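Local atomic coordinates of cytochrome c552 (Thermochromatium tepidum, PDB entry 5ZE8), a protein that binds five c-type hemes and probably carries electrons at low potential in a purple sulfur photosynthetic bacterium. Residues P317-Y328 and L397-W408. Numbering follows the deposited sequence.
Sequences PFRNLYLKLTAY and LVRGELYYNLLW. With HEC (heme c), chain F.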
loop_
_atom_site.group_PDB
_atom_site.type_symbol
_atom_site.label_atom_id
_atom_site.label_comp_id
_atom_site.label_asym_id
_atom_site.label_seq_id
_atom_site.Cartn_x
_atom_site.Cartn_y
_atom_site.Cartn_z
ATOM N N PRO A 317 7.590 4.514 3.850
ATOM C CA PRO A 317 8.776 4.255 4.636
ATOM C C PRO A 317 8.522 4.240 6.127
ATOM O O PRO A 317 9.330 3.683 6.871
ATOM C CB PRO A 317 9.702 5.409 4.227
ATOM C CG PRO A 317 8.779 6.484 3.809
ATOM C CD PRO A 317 7.768 5.701 2.994
ATOM N N PHE A 318 7.333 4.743 6.514
ATOM C CA PHE A 318 7.049 4.850 7.934
ATOM C C PHE A 318 6.275 3.647 8.506
ATOM O O PHE A 318 6.003 3.647 9.695
ATOM C CB PHE A 318 6.345 6.067 8.355
ATOM C CG PHE A 318 5.739 6.789 7.265
ATOM C CD1 PHE A 318 4.541 6.322 6.708
ATOM C CD2 PHE A 318 6.379 7.881 6.748
ATOM C CE1 PHE A 318 3.979 7.019 5.633
ATOM C CE2 PHE A 318 5.837 8.572 5.632
ATOM C CZ PHE A 318 4.644 8.123 5.072
ATOM N N ARG A 319 5.911 2.691 7.647
ATOM C CA ARG A 319 5.320 1.521 8.155
ATOM C C ARG A 319 6.320 0.779 9.071
ATOM O O ARG A 319 7.519 0.667 8.793
ATOM C CB ARG A 319 4.943 0.559 7.034
ATOM C CG ARG A 319 4.024 1.048 5.971
ATOM C CD ARG A 319 2.748 1.601 6.552
ATOM N NE ARG A 319 1.725 1.773 5.525
ATOM C CZ ARG A 319 1.030 2.869 5.274
ATOM N NH1 ARG A 319 0.120 2.844 4.315
ATOM N NH2 ARG A 319 1.290 4.018 5.949
ATOM N N ASN A 320 5.764 0.227 10.134
ATOM C CA ASN A 320 6.578 -0.524 11.070
ATOM C C ASN A 320 5.830 -1.533 11.880
ATOM O O ASN A 320 4.661 -1.359 12.152
ATOM C CB ASN A 320 7.340 0.445 11.968
ATOM C CG ASN A 320 6.434 1.228 12.882
ATOM O OD1 ASN A 320 6.165 0.779 13.992
ATOM N ND2 ASN A 320 5.905 2.378 12.395
ATOM N N LEU A 321 6.497 -2.591 12.291
ATOM C CA LEU A 321 5.939 -3.549 13.259
ATOM C C LEU A 321 6.781 -3.596 14.491
ATOM O O LEU A 321 7.992 -3.235 14.490
ATOM C CB LEU A 321 5.979 -4.964 12.718
ATOM C CG LEU A 321 5.907 -5.243 11.232
ATOM C CD1 LEU A 321 6.134 -6.711 10.880
ATOM C CD2 LEU A 321 4.583 -4.743 10.718
ATOM N N TYR A 322 6.181 -4.105 15.560
ATOM C CA TYR A 322 6.997 -4.416 16.730
ATOM C C TYR A 322 6.411 -5.588 17.461
ATOM O O TYR A 322 5.215 -5.761 17.397
ATOM C CB TYR A 322 7.167 -3.230 17.656
ATOM C CG TYR A 322 5.979 -2.584 18.297
ATOM C CD1 TYR A 322 5.397 -3.115 19.433
ATOM C CD2 TYR A 322 5.373 -1.439 17.779
ATOM C CE1 TYR A 322 4.300 -2.507 20.032
ATOM C CE2 TYR A 322 4.315 -0.790 18.396
ATOM C CZ TYR A 322 3.745 -1.367 19.513
ATOM O OH TYR A 322 2.665 -0.768 20.104
ATOM N N LEU A 323 7.312 -6.349 18.131
ATOM C CA LEU A 323 6.980 -7.521 18.903
ATOM C C LEU A 323 6.975 -7.135 20.378
ATOM O O LEU A 323 7.909 -6.560 20.838
ATOM C CB LEU A 323 7.995 -8.612 18.694
ATOM C CG LEU A 323 7.987 -9.726 19.736
ATOM C CD1 LEU A 323 6.683 -10.571 19.582
ATOM C CD2 LEU A 323 9.159 -10.587 19.524
ATOM N N LYS A 324 5.912 -7.457 21.091
ATOM C CA LYS A 324 5.901 -7.430 22.558
ATOM C C LYS A 324 5.808 -8.862 23.069
ATOM O O LYS A 324 4.879 -9.541 22.749
ATOM C CB LYS A 324 4.730 -6.661 23.047
ATOM C CG LYS A 324 4.760 -5.217 22.686
ATOM C CD LYS A 324 5.753 -4.411 23.546
ATOM C CE LYS A 324 5.301 -4.170 24.984
ATOM N NZ LYS A 324 4.042 -3.438 25.081
ATOM N N LEU A 325 6.739 -9.247 23.902
ATOM C CA LEU A 325 6.780 -10.549 24.516
ATOM C C LEU A 325 6.814 -10.338 26.025
ATOM O O LEU A 325 7.667 -9.629 26.555
ATOM C CB LEU A 325 7.984 -11.393 24.112
ATOM C CG LEU A 325 8.134 -12.851 24.528
ATOM C CD1 LEU A 325 6.984 -13.617 23.850
ATOM C CD2 LEU A 325 9.491 -13.412 24.125
ATOM N N THR A 326 5.866 -10.980 26.696
ATOM C CA THR A 326 5.620 -10.640 28.116
ATOM C C THR A 326 5.400 -11.950 28.868
ATOM O O THR A 326 4.705 -12.792 28.418
ATOM C CB THR A 326 4.419 -9.719 28.294
ATOM O OG1 THR A 326 4.476 -8.545 27.444
ATOM C CG2 THR A 326 4.264 -9.223 29.745
ATOM N N ALA A 327 5.964 -12.051 30.088
ATOM C CA ALA A 327 5.766 -13.214 30.951
ATOM C C ALA A 327 5.003 -12.762 32.180
ATOM O O ALA A 327 5.248 -11.674 32.729
ATOM C CB ALA A 327 7.053 -13.827 31.380
ATOM N N TYR A 328 4.004 -13.540 32.546
ATOM C CA TYR A 328 3.069 -13.154 33.648
ATOM C C TYR A 328 3.067 -14.253 34.738
ATOM O O TYR A 328 3.236 -15.430 34.394
ATOM C CB TYR A 328 1.623 -13.063 33.148
ATOM C CG TYR A 328 1.435 -12.026 32.060
ATOM C CD1 TYR A 328 1.627 -12.374 30.718
ATOM C CD2 TYR A 328 1.065 -10.717 32.349
ATOM C CE1 TYR A 328 1.448 -11.405 29.718
ATOM C CE2 TYR A 328 0.863 -9.764 31.351
ATOM C CZ TYR A 328 1.059 -10.145 30.054
ATOM O OH TYR A 328 0.835 -9.168 29.085
ATOM N N LEU A 397 2.529 -17.784 32.343
ATOM C CA LEU A 397 2.078 -17.549 30.953
ATOM C C LEU A 397 3.148 -16.729 30.250
ATOM O O LEU A 397 3.611 -15.772 30.830
ATOM C CB LEU A 397 0.849 -16.712 30.994
ATOM C CG LEU A 397 0.241 -16.329 29.665
ATOM C CD1 LEU A 397 -0.109 -17.630 28.905
ATOM C CD2 LEU A 397 -0.994 -15.493 29.924
ATOM N N VAL A 398 3.468 -17.080 29.002
ATOM C CA VAL A 398 4.326 -16.233 28.134
ATOM C C VAL A 398 3.414 -15.889 26.940
ATOM O O VAL A 398 2.771 -16.778 26.363
ATOM C CB VAL A 398 5.578 -16.956 27.696
ATOM C CG1 VAL A 398 6.422 -16.117 26.803
ATOM C CG2 VAL A 398 6.479 -17.321 28.888
ATOM N N ARG A 399 3.370 -14.600 26.557
ATOM C CA ARG A 399 2.396 -14.135 25.554
ATOM C C ARG A 399 3.185 -13.233 24.623
ATOM O O ARG A 399 3.828 -12.264 25.057
ATOM C CB ARG A 399 1.208 -13.444 26.174
ATOM C CG ARG A 399 0.280 -12.786 25.149
ATOM C CD ARG A 399 -0.987 -12.436 25.864
ATOM N NE ARG A 399 -1.788 -11.547 25.051
ATOM C CZ ARG A 399 -3.014 -11.754 24.628
ATOM N NH1 ARG A 399 -3.720 -12.871 24.882
ATOM N NH2 ARG A 399 -3.570 -10.796 23.910
ATOM N N GLY A 400 3.086 -13.555 23.324
ATOM C CA GLY A 400 3.639 -12.713 22.290
ATOM C C GLY A 400 2.579 -12.015 21.508
ATOM O O GLY A 400 1.538 -12.621 21.174
ATOM N N GLU A 401 2.854 -10.752 21.160
ATOM C CA GLU A 401 1.932 -9.954 20.435
ATOM C C GLU A 401 2.684 -9.217 19.339
ATOM O O GLU A 401 3.740 -8.659 19.590
ATOM C CB GLU A 401 1.229 -8.921 21.313
ATOM C CG GLU A 401 0.316 -9.509 22.366
ATOM C CD GLU A 401 -0.302 -8.494 23.327
ATOM O OE1 GLU A 401 0.013 -7.285 23.343
ATOM O OE2 GLU A 401 -1.226 -8.884 24.093
ATOM N N LEU A 402 2.187 -9.233 18.097
ATOM C CA LEU A 402 2.838 -8.522 17.005
ATOM C C LEU A 402 1.934 -7.374 16.562
ATOM O O LEU A 402 0.698 -7.577 16.385
ATOM C CB LEU A 402 3.105 -9.465 15.865
ATOM C CG LEU A 402 3.842 -8.871 14.678
ATOM C CD1 LEU A 402 5.261 -8.530 15.041
ATOM C CD2 LEU A 402 3.863 -9.850 13.515
ATOM N N TYR A 403 2.475 -6.162 16.552
ATOM C CA TYR A 403 1.732 -4.916 16.284
ATOM C C TYR A 403 2.197 -4.310 14.973
ATOM O O TYR A 403 3.377 -4.288 14.680
ATOM C CB TYR A 403 1.849 -3.838 17.344
ATOM C CG TYR A 403 1.095 -4.261 18.600
ATOM C CD1 TYR A 403 -0.261 -3.974 18.753
ATOM C CD2 TYR A 403 1.795 -5.004 19.622
ATOM C CE1 TYR A 403 -0.915 -4.372 19.886
ATOM C CE2 TYR A 403 1.122 -5.361 20.762
ATOM C CZ TYR A 403 -0.202 -5.050 20.874
ATOM O OH TYR A 403 -0.958 -5.401 21.994
ATOM N N TYR A 404 1.244 -3.920 14.159
ATOM C CA TYR A 404 1.488 -3.140 12.935
ATOM C C TYR A 404 1.112 -1.668 13.136
ATOM O O TYR A 404 0.136 -1.289 13.806
ATOM C CB TYR A 404 0.665 -3.722 11.813
ATOM C CG TYR A 404 0.715 -2.956 10.486
ATOM C CD1 TYR A 404 -0.147 -1.924 10.274
ATOM C CD2 TYR A 404 1.631 -3.259 9.443
ATOM C CE1 TYR A 404 -0.178 -1.199 9.068
ATOM C CE2 TYR A 404 1.637 -2.533 8.233
ATOM C CZ TYR A 404 0.726 -1.519 8.070
ATOM O OH TYR A 404 0.665 -0.831 6.883
ATOM N N ASN A 405 1.874 -0.802 12.472
ATOM C CA ASN A 405 1.641 0.635 12.619
ATOM C C ASN A 405 1.809 1.337 11.272
ATOM O O ASN A 405 2.851 1.157 10.625
ATOM C CB ASN A 405 2.695 1.178 13.530
ATOM C CG ASN A 405 2.696 0.508 14.897
ATOM O OD1 ASN A 405 1.936 0.890 15.745
ATOM N ND2 ASN A 405 3.427 -0.592 15.016
ATOM N N LEU A 406 0.797 2.128 10.855
ATOM C CA LEU A 406 0.894 2.963 9.650
ATOM C C LEU A 406 2.015 3.997 9.660
ATOM O O LEU A 406 2.536 4.343 8.613
ATOM C CB LEU A 406 -0.433 3.681 9.415
ATOM C CG LEU A 406 -1.591 2.751 8.996
ATOM C CD1 LEU A 406 -2.889 3.604 8.994
ATOM C CD2 LEU A 406 -1.448 2.135 7.624
ATOM N N LEU A 407 2.373 4.484 10.856
ATOM C CA LEU A 407 3.347 5.556 11.018
ATOM C C LEU A 407 4.347 5.283 12.099
ATOM O O LEU A 407 4.046 4.608 13.048
ATOM C CB LEU A 407 2.623 6.856 11.359
ATOM C CG LEU A 407 1.625 7.404 10.344
ATOM C CD1 LEU A 407 0.822 8.568 10.967
ATOM C CD2 LEU A 407 2.395 7.842 9.128
ATOM N N TRP A 408 5.539 5.826 11.971
ATOM C CA TRP A 408 6.530 5.761 13.018
ATOM C C TRP A 408 6.029 6.370 14.304
ATOM O O TRP A 408 5.268 7.309 14.278
ATOM C CB TRP A 408 7.769 6.594 12.628
ATOM C CG TRP A 408 8.645 6.056 11.503
ATOM C CD1 TRP A 408 8.935 4.774 11.240
ATOM C CD2 TRP A 408 9.310 6.838 10.497
ATOM N NE1 TRP A 408 9.754 4.656 10.123
ATOM C CE2 TRP A 408 10.034 5.923 9.673
ATOM C CE3 TRP A 408 9.372 8.228 10.229
ATOM C CZ2 TRP A 408 10.755 6.309 8.585
ATOM C CZ3 TRP A 408 10.104 8.608 9.128
ATOM C CH2 TRP A 408 10.743 7.642 8.293
HETATM FE FE HEC F . 1.314 -7.139 -1.596
HETATM C CHA HEC F . 0.473 -5.766 1.332
HETATM C CHB HEC F . 1.655 -4.050 -3.026
HETATM C CHC HEC F . 2.381 -8.575 -4.529
HETATM C CHD HEC F . 0.497 -10.233 -0.369
HETATM N NA HEC F . 1.132 -5.257 -0.995
HETATM C C1A HEC F . 0.819 -4.885 0.329
HETATM C C2A HEC F . 0.789 -3.453 0.435
HETATM C C3A HEC F . 1.102 -3.005 -0.822
HETATM C C4A HEC F . 1.317 -4.100 -1.696
HETATM C CMA HEC F . 1.261 -1.553 -1.281
HETATM C CAA HEC F . 0.551 -2.628 1.723
HETATM C CBA HEC F . 1.833 -2.480 2.536
HETATM C CGA HEC F . 1.697 -1.675 3.803
HETATM O O1A HEC F . 1.704 -0.421 3.772
HETATM O O2A HEC F . 1.559 -2.317 4.890
HETATM N NB HEC F . 1.898 -6.478 -3.434
HETATM C C1B HEC F . 1.897 -5.159 -3.797
HETATM C C2B HEC F . 2.332 -5.037 -5.144
HETATM C C3B HEC F . 2.583 -6.314 -5.641
HETATM C C4B HEC F . 2.302 -7.203 -4.492
HETATM C CMB HEC F . 2.548 -3.740 -5.936
HETATM C CAB HEC F . 3.161 -6.797 -6.908
HETATM C CBB HEC F . 4.409 -6.247 -7.239
HETATM N NC HEC F . 1.425 -9.037 -2.308
HETATM C C1C HEC F . 1.928 -9.385 -3.523
HETATM C C2C HEC F . 1.694 -10.789 -3.689
HETATM C C3C HEC F . 1.126 -11.295 -2.551
HETATM C C4C HEC F . 1.003 -10.166 -1.650
HETATM C CMC HEC F . 1.977 -11.570 -4.970
HETATM C CAC HEC F . 0.697 -12.700 -2.155
HETATM C CBC HEC F . 1.658 -13.725 -2.280
HETATM N ND HEC F . 0.705 -7.823 0.117
HETATM C C1D HEC F . 0.326 -9.117 0.455
HETATM C C2D HEC F . -0.255 -9.181 1.814
HETATM C C3D HEC F . -0.246 -7.943 2.339
HETATM C C4D HEC F . 0.351 -7.142 1.229
HETATM C CMD HEC F . -0.712 -10.427 2.476
HETATM C CAD HEC F . -0.733 -7.446 3.667
HETATM C CBD HEC F . 0.378 -6.816 4.473
HETATM C CGD HEC F . 0.325 -5.306 4.640
HETATM O O1D HEC F . -0.701 -4.674 4.401
HETATM O O2D HEC F . 1.359 -4.794 5.042
HETATM O O HOH W 1 9.747 1.963 8.784
HETATM O O HOH W 2 2.507 -6.039 25.206
HETATM O O HOH W 3 3.076 -9.251 25.180
HETATM O O HOH W 4 0.729 -9.609 26.457
#
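N320 to Y328 and L397 to N405 pair as antiparallel neighbours in a beta sheet whose one end meets a heme c. Main-chain bonds run in both directions at each hydrogen-bonded pair, from N320 with N405 to Y328 with L397.

Polar side chains bind the heme. R319 NE donates to propionate oxygen O1A (2.8 Å, 163°), and Y404 OH donates to O2A of the same propionate (2.6 Å). R319 NH2 also bonds L406 O, and L406 CD2 lies 3.5 Å from R319 CZ, over the guanidinium face. A second heme c accepts from NH2 as well. A leucine in place of R319 would probably leave the O1A propionate oxygen and L406 O without these donors.

Aromatic contacts come next. F318 turns its ring edge to the face of W408, planes at 90°, while Y403 CB sits over the Y322 ring. On the same face as these tyrosines, R399 grips E401 OE2 side-on through NE and NH2, and its NH1 bridges to E432.

The amides of N320 and N405 lie nearly parallel. N405 has CG anti to its carbonyl carbon (chi1 -58°), which brings ND2 above the carbonyl plane of N320, 3.2 Å from N320 O.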